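Local coordinates for protein CpuTA1 (Curtobacterium pusillum, PDB 5K3W) that binds pyridoxal-5'-phosphate and belongs to the class IV aminotransferase family, at residues P40-R43 / I44-G48; Q67-E70 / L71-R75; G172-S175 / L176-T180; I214-D218 / G219-T223; A294-N297 / A298-A302. All coordinates share one frame; numbering follows the deposited sequence.

Interaction 1. Residues P40-R43 / I44-G48; sequences PQVR and ITDLG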
# COMPACT_ATOMS: atom_id res chain seq x y z
N PRO A 40 8.95 19.22 -6.24
CA PRO A 40 7.79 18.52 -5.66
C PRO A 40 6.57 18.63 -6.56
O PRO A 40 6.29 19.67 -7.15
CB PRO A 40 7.56 19.25 -4.33
CG PRO A 40 8.30 20.57 -4.49
CD PRO A 40 9.47 20.27 -5.36
N GLN A 41 5.82 17.54 -6.65
CA GLN A 41 4.69 17.48 -7.56
C GLN A 41 3.40 16.95 -6.95
O GLN A 41 2.35 17.13 -7.56
CB GLN A 41 5.05 16.62 -8.78
CG GLN A 41 6.17 17.21 -9.63
CD GLN A 41 5.75 18.47 -10.36
OE1 GLN A 41 4.56 18.76 -10.53
NE2 GLN A 41 6.73 19.24 -10.82
N VAL A 42 3.44 16.30 -5.79
CA VAL A 42 2.27 15.67 -5.21
C VAL A 42 1.85 16.44 -3.97
O VAL A 42 2.70 16.84 -3.15
CB VAL A 42 2.54 14.19 -4.88
CG1 VAL A 42 1.26 13.53 -4.36
CG2 VAL A 42 3.05 13.47 -6.11
N ARG A 43 0.55 16.69 -3.83
CA ARG A 43 0.06 17.30 -2.61
C ARG A 43 0.16 16.30 -1.46
O ARG A 43 0.03 15.09 -1.65
CB ARG A 43 -1.39 17.76 -2.77
CG ARG A 43 -1.59 18.82 -3.81
CD ARG A 43 -1.29 20.18 -3.25
NE ARG A 43 -2.19 20.50 -2.16
CZ ARG A 43 -3.47 20.85 -2.32
NH1 ARG A 43 -3.99 20.92 -3.54
NH2 ARG A 43 -4.22 21.12 -1.27
N ILE A 44 0.40 16.84 -0.26
CA ILE A 44 0.59 16.00 0.91
C ILE A 44 -0.68 15.24 1.26
O ILE A 44 -0.60 14.20 1.91
CB ILE A 44 1.09 16.85 2.10
CG1 ILE A 44 1.69 15.95 3.19
CG2 ILE A 44 -0.05 17.69 2.67
CD1 ILE A 44 2.79 14.98 2.73
N THR A 45 -1.85 15.72 0.84
CA THR A 45 -3.09 14.99 1.08
C THR A 45 -3.56 14.20 -0.14
O THR A 45 -4.73 13.80 -0.21
CB THR A 45 -4.20 15.93 1.57
OG1 THR A 45 -4.36 17.01 0.67
CG2 THR A 45 -3.87 16.49 2.94
N ASP A 46 -2.69 13.96 -1.12
CA ASP A 46 -3.05 13.06 -2.20
C ASP A 46 -3.19 11.65 -1.64
O ASP A 46 -2.30 11.16 -0.94
CB ASP A 46 -2.00 13.09 -3.31
CG ASP A 46 -2.54 12.59 -4.65
OD1 ASP A 46 -2.83 11.38 -4.77
OD2 ASP A 46 -2.67 13.41 -5.59
N LEU A 47 -4.32 11.01 -1.91
CA LEU A 47 -4.53 9.68 -1.35
C LEU A 47 -3.50 8.68 -1.86
O LEU A 47 -3.36 7.59 -1.28
CB LEU A 47 -5.95 9.19 -1.67
CG LEU A 47 -7.13 9.96 -1.08
CD1 LEU A 47 -8.42 9.53 -1.77
CD2 LEU A 47 -7.24 9.73 0.41
N GLY A 48 -2.78 9.02 -2.93
CA GLY A 48 -1.68 8.18 -3.39
C GLY A 48 -0.59 8.02 -2.35
O GLY A 48 0.02 6.94 -2.25
O HOH W 1 -1.41 15.67 -5.59
O HOH W 2 -2.76 19.43 0.44
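The carboxylate of Asp-46 is gripped at both oxygens, and through OD2 it is tied back to Arg-43. Asp-46 OD2 accepts from water 1 at 2.6 Å, and the same water accepts from Arg-43 N at 2.8 Å, so a single solvent molecule closes the loop between the two residues. OD2 also has a hydrogen bond with Ser-131 OG. The other oxygen works at the start of the helix: Gly-48 N donates to Asp-46 OD1 at 3.0 Å on the anti lone pair, a capping bond from Asp-46, which stands at the N-cap position of helix 47-50, and Thr-121 OG1 is a second partner of OD1.

Backbone geometry adds a type I turn from Arg-43 to Asp-46. Its closing bond, Asp-46 N to Arg-43 O, is 3.0 Å long and fairly straight (163° at the hydrogen), although the donor stands well above the carbonyl plane. Val-42 CG1 lies anti to its backbone N (chi1 -176°), which brings this methyl against Asp-46 CB at 3.5 Å, the two side chains crossing at about a right angle. Water 2 meets Thr-45 OG1 at 2.9 Å and, weakly, Arg-43 NH2.

The turn leads from the loop after strand 32-35 into helix 47-50. Val-42 and Asp-46 both lean on Trp-133 of strand 131-138, while Arg-43 NE reaches Phe-37 O of the second subunit.

Interaction 2. Residues Q67-E70 / L71-R75; sequences QALE and LHLGR. With PLP (pyridoxal-5'-phosphate), chain C.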
# COMPACT_ATOMS: atom_id res chain seq x y z
N GLN A 67 7.74 -1.18 -24.60
CA GLN A 67 7.40 -2.56 -24.89
C GLN A 67 6.00 -2.92 -24.38
O GLN A 67 5.63 -2.58 -23.25
CB GLN A 67 8.41 -3.51 -24.26
CG GLN A 67 9.80 -3.40 -24.79
CD GLN A 67 10.70 -4.48 -24.22
OE1 GLN A 67 10.62 -4.82 -23.04
NE2 GLN A 67 11.53 -5.06 -25.07
N ALA A 68 5.24 -3.62 -25.21
CA ALA A 68 3.94 -4.15 -24.82
C ALA A 68 3.01 -3.05 -24.33
O ALA A 68 2.22 -3.24 -23.39
CB ALA A 68 4.11 -5.24 -23.75
N LEU A 69 3.09 -1.88 -24.97
CA LEU A 69 2.42 -0.69 -24.45
C LEU A 69 0.92 -0.93 -24.27
O LEU A 69 0.34 -0.51 -23.26
CB LEU A 69 2.67 0.52 -25.36
CG LEU A 69 2.06 1.84 -24.87
CD1 LEU A 69 2.56 2.19 -23.47
CD2 LEU A 69 2.30 3.01 -25.82
N GLU A 70 0.28 -1.59 -25.23
CA GLU A 70 -1.17 -1.76 -25.15
C GLU A 70 -1.56 -2.72 -24.04
O GLU A 70 -2.54 -2.48 -23.32
CB GLU A 70 -1.73 -2.23 -26.50
CG GLU A 70 -3.25 -2.32 -26.58
CD GLU A 70 -3.96 -0.95 -26.59
OE1 GLU A 70 -3.32 0.08 -26.86
OE2 GLU A 70 -5.17 -0.90 -26.32
N LEU A 71 -0.82 -3.82 -23.88
CA LEU A 71 -1.01 -4.71 -22.73
C LEU A 71 -0.88 -3.95 -21.41
O LEU A 71 -1.74 -4.07 -20.53
CB LEU A 71 0.00 -5.84 -22.76
CG LEU A 71 -0.29 -7.15 -23.46
CD1 LEU A 71 0.76 -8.14 -23.00
CD2 LEU A 71 -1.70 -7.63 -23.11
N HIS A 72 0.20 -3.16 -21.25
CA HIS A 72 0.36 -2.39 -20.03
C HIS A 72 -0.84 -1.47 -19.80
O HIS A 72 -1.36 -1.39 -18.68
CB HIS A 72 1.66 -1.58 -20.05
CG HIS A 72 2.90 -2.38 -19.75
ND1 HIS A 72 3.23 -2.80 -18.48
CD2 HIS A 72 3.90 -2.81 -20.55
CE1 HIS A 72 4.37 -3.47 -18.51
NE2 HIS A 72 4.80 -3.48 -19.76
N LEU A 73 -1.29 -0.77 -20.84
CA LEU A 73 -2.42 0.13 -20.67
C LEU A 73 -3.67 -0.64 -20.31
O LEU A 73 -4.47 -0.19 -19.49
CB LEU A 73 -2.67 0.93 -21.94
CG LEU A 73 -1.60 1.94 -22.34
CD1 LEU A 73 -2.07 2.69 -23.59
CD2 LEU A 73 -1.29 2.91 -21.19
N GLY A 74 -3.88 -1.80 -20.95
CA GLY A 74 -5.01 -2.63 -20.60
C GLY A 74 -4.99 -3.03 -19.15
O GLY A 74 -6.03 -2.99 -18.47
N ARG A 75 -3.80 -3.38 -18.63
CA ARG A 75 -3.69 -3.81 -17.25
C ARG A 75 -3.79 -2.64 -16.29
O ARG A 75 -4.31 -2.80 -15.18
CB ARG A 75 -2.38 -4.58 -17.03
CG ARG A 75 -2.31 -5.29 -15.69
CD ARG A 75 -1.03 -6.10 -15.52
NE ARG A 75 0.17 -5.26 -15.50
CZ ARG A 75 1.41 -5.73 -15.57
NH1 ARG A 75 1.65 -7.03 -15.66
NH2 ARG A 75 2.44 -4.88 -15.53
N1 PLP C . 3.97 -9.29 -10.15
C2 PLP C . 3.91 -8.05 -9.59
C2A PLP C . 3.38 -7.87 -8.18
C3 PLP C . 4.32 -6.95 -10.32
O3 PLP C . 4.23 -5.69 -9.71
C4 PLP C . 4.78 -7.11 -11.60
C4A PLP C . 5.27 -5.96 -12.44
C5 PLP C . 4.85 -8.35 -12.17
C6 PLP C . 4.43 -9.44 -11.43
C5A PLP C . 5.38 -8.51 -13.58
O4P PLP C . 4.65 -7.77 -14.54
P PLP C . 5.36 -7.21 -15.85
O1P PLP C . 6.10 -8.32 -16.57
O2P PLP C . 6.31 -6.09 -15.53
O3P PLP C . 4.31 -6.69 -16.80
O HOH W 3 7.62 -3.51 -20.87
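Ala-68 and His-72 make the first of three i to i+4 backbone bonds between 67-70 and 71-75: His-72 N donates to Ala-68 O at 2.9 Å, nearly straight at 173°. Leu-73 to Leu-69 and Gly-74 to Glu-70 continue the alpha-helical pattern, with Ala-68 as the N-cap residue of helix 69-82.

Polar side-chain contacts centre on the His-72 imidazole. Gln-67 O lies at the ring edge and in its plane, 3.2 Å from His-72 CD2. Water 3 bridges the same pair, standing 3.2 Å from Gln-67 O and 3.0 Å from His-72 NE2. On its other nitrogen, ND1, the ring is hydrogen-bonded to Glu-57 OE1, so both nitrogens have partners, which probably limits rotation of the ring.

Apolar contacts are looser; the side chains of Leu-69 and Leu-73 approach at CD1 to CG, 4.3 Å.

The bound pyridoxal-5'-phosphate meets the end of Arg-75, whose chain runs extended to a bend at chi3 (65°). There the guanidinium presents its edge to the phosphate: NH1 and NH2 each donate to PLP O3P at 2.9 Å, and NH1 also donates to PLP O4P at 3.3 Å.

Glu-57 is shared, since its OE1 forms a salt bridge with Arg-75 NH2 besides holding His-72. This second-shell carboxylate would position the guanidinium, and the paired donors probably offset part of the negative charge on the phosphate.

Interaction 3. Residues G172-S175 / L176-T180; sequences GAKS and LSYAT. With PLP (pyridoxal-5'-phosphate), chain C.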
# COMPACT_ATOMS: atom_id res chain seq x y z
N GLY A 172 -4.12 -9.26 -7.12
CA GLY A 172 -3.99 -9.17 -8.56
C GLY A 172 -4.08 -7.77 -9.11
O GLY A 172 -4.12 -7.61 -10.34
N ALA A 173 -4.15 -6.76 -8.24
CA ALA A 173 -4.06 -5.37 -8.68
C ALA A 173 -2.61 -4.87 -8.55
O ALA A 173 -1.91 -5.22 -7.60
CB ALA A 173 -5.00 -4.50 -7.86
N LYS A 174 -2.18 -4.06 -9.51
CA LYS A 174 -0.86 -3.43 -9.46
C LYS A 174 -1.03 -2.08 -8.78
O LYS A 174 -1.17 -1.03 -9.42
CB LYS A 174 -0.29 -3.29 -10.86
CG LYS A 174 1.21 -3.36 -10.96
CD LYS A 174 1.61 -3.33 -12.43
CE LYS A 174 3.09 -3.13 -12.59
NZ LYS A 174 3.77 -4.08 -11.71
N SER A 175 -1.06 -2.11 -7.45
CA SER A 175 -1.42 -0.93 -6.68
C SER A 175 -0.17 -0.24 -6.14
O SER A 175 0.95 -0.75 -6.26
CB SER A 175 -2.38 -1.27 -5.53
OG SER A 175 -1.70 -1.75 -4.38
N LEU A 176 -0.39 0.95 -5.58
CA LEU A 176 0.67 1.71 -4.94
C LEU A 176 0.97 1.21 -3.54
O LEU A 176 1.98 1.62 -2.97
CB LEU A 176 0.31 3.19 -4.87
CG LEU A 176 0.06 3.83 -6.23
CD1 LEU A 176 -0.48 5.24 -6.08
CD2 LEU A 176 1.34 3.83 -7.08
N SER A 177 0.12 0.34 -2.99
CA SER A 177 0.28 -0.14 -1.62
C SER A 177 1.20 -1.37 -1.60
O SER A 177 0.78 -2.51 -1.37
CB SER A 177 -1.08 -0.45 -1.01
OG SER A 177 -1.78 0.74 -0.71
N TYR A 178 2.49 -1.08 -1.82
CA TYR A 178 3.51 -2.11 -2.00
C TYR A 178 4.48 -2.20 -0.82
O TYR A 178 5.55 -2.81 -0.95
CB TYR A 178 4.29 -1.86 -3.29
CG TYR A 178 3.84 -2.72 -4.46
CD1 TYR A 178 2.49 -2.90 -4.75
CD2 TYR A 178 4.78 -3.33 -5.29
CE1 TYR A 178 2.09 -3.69 -5.82
CE2 TYR A 178 4.39 -4.12 -6.37
CZ TYR A 178 3.04 -4.29 -6.63
OH TYR A 178 2.63 -5.07 -7.71
N ALA A 179 4.12 -1.63 0.33
CA ALA A 179 4.99 -1.73 1.49
C ALA A 179 5.39 -3.18 1.76
O ALA A 179 6.55 -3.48 2.05
CB ALA A 179 4.32 -1.11 2.71
N THR A 180 4.44 -4.11 1.67
CA THR A 180 4.80 -5.50 1.95
C THR A 180 5.68 -6.08 0.87
O THR A 180 6.55 -6.90 1.17
CB THR A 180 3.57 -6.39 2.15
OG1 THR A 180 2.79 -6.38 0.94
CG2 THR A 180 2.73 -5.89 3.31
N1 PLP C . 3.97 -9.29 -10.15
C2 PLP C . 3.91 -8.05 -9.59
C2A PLP C . 3.38 -7.87 -8.18
C3 PLP C . 4.32 -6.95 -10.32
O3 PLP C . 4.23 -5.69 -9.71
C4 PLP C . 4.78 -7.11 -11.60
C4A PLP C . 5.27 -5.96 -12.44
C5 PLP C . 4.85 -8.35 -12.17
C6 PLP C . 4.43 -9.44 -11.43
C5A PLP C . 5.38 -8.51 -13.58
O4P PLP C . 4.65 -7.77 -14.54
P PLP C . 5.36 -7.21 -15.85
O1P PLP C . 6.10 -8.32 -16.57
O2P PLP C . 6.31 -6.09 -15.53
O3P PLP C . 4.31 -6.69 -16.80
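The pyridoxal-5'-phosphate pocket takes two of its residues from this turn, Lys-174 and Tyr-178, which lie four residues apart and come together beside O3 of the ligand. Tyr-178 OH is hydrogen-bonded to PLP O3 at 2.6 Å, with O3 near the plane of the phenol ring and at its edge. Lys-174 CG passes 3.9 Å from Tyr-178 OH. Extended through chi2 and chi3, the lysine chain then bends at chi4 (49°), which turns its amino end toward pyridoxal-5'-phosphate, where CE is 3.6 Å from PLP C4A. The still shorter spacing modelled for the amine is doubtful.

Between them Ser-175 braces the chain through one bond. Its OG sits between the backbone N and the carbonyl carbon (chi1 83°) and accepts from Ser-177 N at 3.1 Å, while Ser-175 O approaches Tyr-178 CD1 at 3.0 Å. Ser-177 is the centre of an inverse gamma turn.

Helix 179-190 starts immediately after this turn, with Tyr-178 as its N-cap residue. Phe-56 of strand 54-62 meets the Tyr-178 ring edge-to-face, and Ser-177 OG is bonded to Gly-52 O of its own chain and to Ala-179 N of the second subunit.

Interaction 4. Residues I214-D218 / G219-T223; sequences IVLAD and GVVRT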
# COMPACT_ATOMS: atom_id res chain seq x y z
N ILE A 214 8.49 -18.32 -13.85
CA ILE A 214 8.49 -19.24 -14.98
C ILE A 214 9.15 -20.54 -14.55
O ILE A 214 10.25 -20.54 -13.99
CB ILE A 214 9.21 -18.66 -16.21
CG1 ILE A 214 8.61 -17.30 -16.59
CG2 ILE A 214 9.08 -19.61 -17.38
CD1 ILE A 214 7.18 -17.38 -16.97
N VAL A 215 8.47 -21.66 -14.81
CA VAL A 215 8.92 -22.97 -14.37
C VAL A 215 9.15 -23.86 -15.59
O VAL A 215 8.24 -24.03 -16.41
CB VAL A 215 7.91 -23.63 -13.41
CG1 VAL A 215 8.33 -25.05 -13.11
CG2 VAL A 215 7.79 -22.83 -12.13
N LEU A 216 10.35 -24.41 -15.70
CA LEU A 216 10.64 -25.45 -16.68
C LEU A 216 10.70 -26.80 -15.98
O LEU A 216 11.49 -26.98 -15.04
CB LEU A 216 11.94 -25.17 -17.41
CG LEU A 216 12.43 -26.38 -18.22
CD1 LEU A 216 11.39 -26.79 -19.26
CD2 LEU A 216 13.78 -26.10 -18.87
N ALA A 217 9.86 -27.75 -16.42
CA ALA A 217 9.90 -29.12 -15.91
C ALA A 217 9.37 -30.08 -16.97
O ALA A 217 8.25 -29.91 -17.46
CB ALA A 217 9.11 -29.26 -14.61
N ASP A 218 10.18 -31.09 -17.31
CA ASP A 218 9.78 -32.14 -18.24
C ASP A 218 9.47 -31.55 -19.61
O ASP A 218 8.44 -31.85 -20.22
CB ASP A 218 8.57 -32.93 -17.71
CG ASP A 218 8.82 -33.54 -16.34
OD1 ASP A 218 9.94 -34.06 -16.10
OD2 ASP A 218 7.89 -33.49 -15.49
N GLY A 219 10.36 -30.69 -20.08
CA GLY A 219 10.18 -30.08 -21.38
C GLY A 219 8.98 -29.15 -21.48
O GLY A 219 8.71 -28.63 -22.57
N VAL A 220 8.27 -28.90 -20.38
CA VAL A 220 7.11 -28.02 -20.39
C VAL A 220 7.43 -26.74 -19.62
O VAL A 220 8.07 -26.78 -18.56
CB VAL A 220 5.87 -28.71 -19.80
CG1 VAL A 220 4.69 -27.76 -19.84
CG2 VAL A 220 5.55 -29.96 -20.58
N VAL A 221 7.01 -25.61 -20.17
CA VAL A 221 7.22 -24.31 -19.55
C VAL A 221 5.89 -23.86 -18.98
O VAL A 221 4.91 -23.72 -19.73
CB VAL A 221 7.79 -23.29 -20.56
CG1 VAL A 221 7.80 -21.89 -19.97
CG2 VAL A 221 9.19 -23.71 -20.99
N ARG A 222 5.85 -23.66 -17.66
CA ARG A 222 4.63 -23.36 -16.92
C ARG A 222 4.78 -22.06 -16.14
O ARG A 222 5.89 -21.60 -15.86
CB ARG A 222 4.28 -24.48 -15.93
CG ARG A 222 4.33 -25.88 -16.47
CD ARG A 222 4.01 -26.83 -15.34
NE ARG A 222 3.24 -27.98 -15.79
CZ ARG A 222 3.76 -29.19 -15.97
NH1 ARG A 222 5.05 -29.41 -15.74
NH2 ARG A 222 2.97 -30.18 -16.38
N THR A 223 3.64 -21.50 -15.75
CA THR A 223 3.56 -20.28 -14.96
C THR A 223 2.28 -20.39 -14.13
O THR A 223 1.29 -20.95 -14.62
CB THR A 223 3.52 -19.01 -15.83
OG1 THR A 223 3.99 -17.89 -15.07
CG2 THR A 223 2.09 -18.69 -16.31
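Two backbone bonds pair Val-215 with Arg-222: Arg-222 N donates to Val-215 O at 2.7 Å, nearly straight (172°), and Val-215 N returns the bond to Arg-222 O at 2.8 Å. Nearer the turn, Ala-217 and Val-220 form the next hydrogen-bonded pair. Ala-217 N reaches Val-220 O at 3.0 Å, whereas the return bond, Val-220 N to Ala-217 O, is 3.1 Å with the donor 60° out of the carbonyl plane. This skewed bond closes a type I' turn whose two central residues, Asp-218 and Gly-219, both have positive phi, as is characteristic of tight two-residue beta hairpins. Asp-218 N donates to Glu-264 OE2, outside the hairpin.

Leu-216 and Val-221, the non-hydrogen-bonded pair, put their side chains on one face together with Ile-214. There Ile-214 CG2 touches Val-221 CG1 at 3.7 Å, and Leu-216 CD1 meets Val-221 CG2 at 4.2 Å. Phe-243 of helix 234-245 lies against Val-221, and Trp-267 of strand 265-270 against Ile-214 and Leu-216.

The other face carries Val-215, Ala-217, Val-220 and Arg-222. The arginine is bent at chi3, and Val-220 CG1 lies against one face of its guanidinium, over the centre.

Glu-251 and Glu-259 make long, weak ion pairs with Arg-222, whose NH1 remains 5.0 Å from Asp-218 OD2; the like charge of Arg-253 lies close and would offset some of this attraction. The hairpin thus probably rests mainly on backbone bonding and apolar contact.

Interaction 5. Residues A294-N297 / A298-A302; sequences ADLN and AYLLA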
# COMPACT_ATOMS: atom_id res chain seq x y z
N ALA A 294 20.34 -16.22 -22.02
CA ALA A 294 20.82 -15.11 -22.84
C ALA A 294 19.97 -14.96 -24.10
O ALA A 294 19.69 -13.83 -24.53
CB ALA A 294 22.30 -15.31 -23.20
N ASP A 295 19.56 -16.07 -24.70
CA ASP A 295 18.67 -15.99 -25.85
C ASP A 295 17.30 -15.45 -25.45
O ASP A 295 16.69 -14.67 -26.19
CB ASP A 295 18.52 -17.36 -26.51
CG ASP A 295 19.80 -17.83 -27.20
OD1 ASP A 295 20.78 -17.06 -27.23
OD2 ASP A 295 19.80 -18.97 -27.73
N LEU A 296 16.80 -15.87 -24.29
CA LEU A 296 15.52 -15.36 -23.81
C LEU A 296 15.57 -13.84 -23.66
O LEU A 296 14.70 -13.11 -24.15
CB LEU A 296 15.17 -16.03 -22.49
CG LEU A 296 13.85 -15.64 -21.86
CD1 LEU A 296 12.69 -15.99 -22.78
CD2 LEU A 296 13.73 -16.34 -20.53
N ASN A 297 16.61 -13.35 -22.98
CA ASN A 297 16.72 -11.92 -22.76
C ASN A 297 16.91 -11.17 -24.08
O ASN A 297 16.35 -10.08 -24.26
CB ASN A 297 17.85 -11.66 -21.78
CG ASN A 297 17.41 -11.85 -20.35
OD1 ASN A 297 16.27 -11.52 -20.01
ND2 ASN A 297 18.26 -12.41 -19.51
N ALA A 298 17.68 -11.74 -25.01
CA ALA A 298 17.83 -11.11 -26.32
C ALA A 298 16.50 -11.06 -27.05
O ALA A 298 16.15 -10.04 -27.66
CB ALA A 298 18.89 -11.85 -27.13
N TYR A 299 15.71 -12.14 -26.99
CA TYR A 299 14.36 -12.08 -27.54
C TYR A 299 13.54 -11.02 -26.83
O TYR A 299 12.88 -10.20 -27.47
CB TYR A 299 13.66 -13.43 -27.42
CG TYR A 299 12.21 -13.38 -27.86
CD1 TYR A 299 11.85 -13.61 -29.18
CD2 TYR A 299 11.19 -13.11 -26.95
CE1 TYR A 299 10.53 -13.56 -29.59
CE2 TYR A 299 9.87 -13.05 -27.35
CZ TYR A 299 9.54 -13.28 -28.67
OH TYR A 299 8.22 -13.23 -29.07
N LEU A 300 13.55 -11.03 -25.50
CA LEU A 300 12.73 -10.08 -24.75
C LEU A 300 13.13 -8.64 -25.06
O LEU A 300 12.26 -7.76 -25.14
CB LEU A 300 12.85 -10.36 -23.24
CG LEU A 300 12.25 -11.66 -22.73
CD1 LEU A 300 12.69 -11.90 -21.28
CD2 LEU A 300 10.74 -11.62 -22.83
N LEU A 301 14.43 -8.38 -25.24
CA LEU A 301 14.87 -7.01 -25.51
C LEU A 301 14.52 -6.56 -26.92
O LEU A 301 14.40 -5.35 -27.16
CB LEU A 301 16.38 -6.89 -25.29
CG LEU A 301 16.84 -6.88 -23.84
CD1 LEU A 301 18.36 -6.90 -23.75
CD2 LEU A 301 16.27 -5.69 -23.07
N ALA A 302 14.34 -7.49 -27.85
CA ALA A 302 14.19 -7.16 -29.26
C ALA A 302 12.76 -7.30 -29.78
O ALA A 302 12.53 -6.98 -30.95
CB ALA A 302 15.10 -8.05 -30.11
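Leu-296 and Leu-300 are joined twice, by backbone and by side chain. Leu-300 N donates to Leu-296 O at 2.7 Å, and Leu-296 CG lies 4.0 Å from Leu-300 CD1. Three further bonds of the same alpha-helical type satisfy the carbonyls of this turn: Ala-298 N to Ala-294 O (2.9 Å), Tyr-299 N to Asp-295 O (2.8 Å) and Leu-301 N to Asn-297 O (2.7 Å). After them the pattern changes, because Ala-302 N bonds to Tyr-299 O at 3.1 Å and only weakly to Ala-298 O.

Side-chain polar groups look to other parts of the fold. Asn-297 OD1 accepts from Ala-275 N on strand 274-278, and the same OD1 lies 3.8 Å from Leu-300 CD1; a first torsion of -82° places the amide beside its own backbone N. Asp-295 OD2 forms a salt bridge with Arg-246. Leu-300 O receives Gln-67 NE2 and Arg-303 NH1.

Leu-296 and Leu-300 rest on helix 234-245, at Phe-242 and at Ala-238 with Val-239. The carbonyl oxygen of the buried Asn-297 amide is satisfied by a strand N-H, so helix 290-307 is fastened to its neighbours by directed polar bonds as well as by leucine packing.

Interactions 2 and 3 converge on pyridoxal-5'-phosphate from different ends, the first at its phosphate and the second at O3; their centres are 18 Å apart, and they touch where Arg-75 NH2 lies 3.5 Å from Lys-174 CE. Interaction 5 joins interaction 2 through Gln-67 and Leu-300, the side chain of Leu-300 being about 8 Å from the ligand. Interaction 1 meets interaction 3 where Gly-48 CA packs 4.2 Å from Leu-176 CD1, and both also touch the second subunit. Interaction 4 stands apart, touching none of the other four: its nearest atoms are about 6 Å from interaction 5, and the side chain of Ile-214 is about 9 Å from pyridoxal-5'-phosphate.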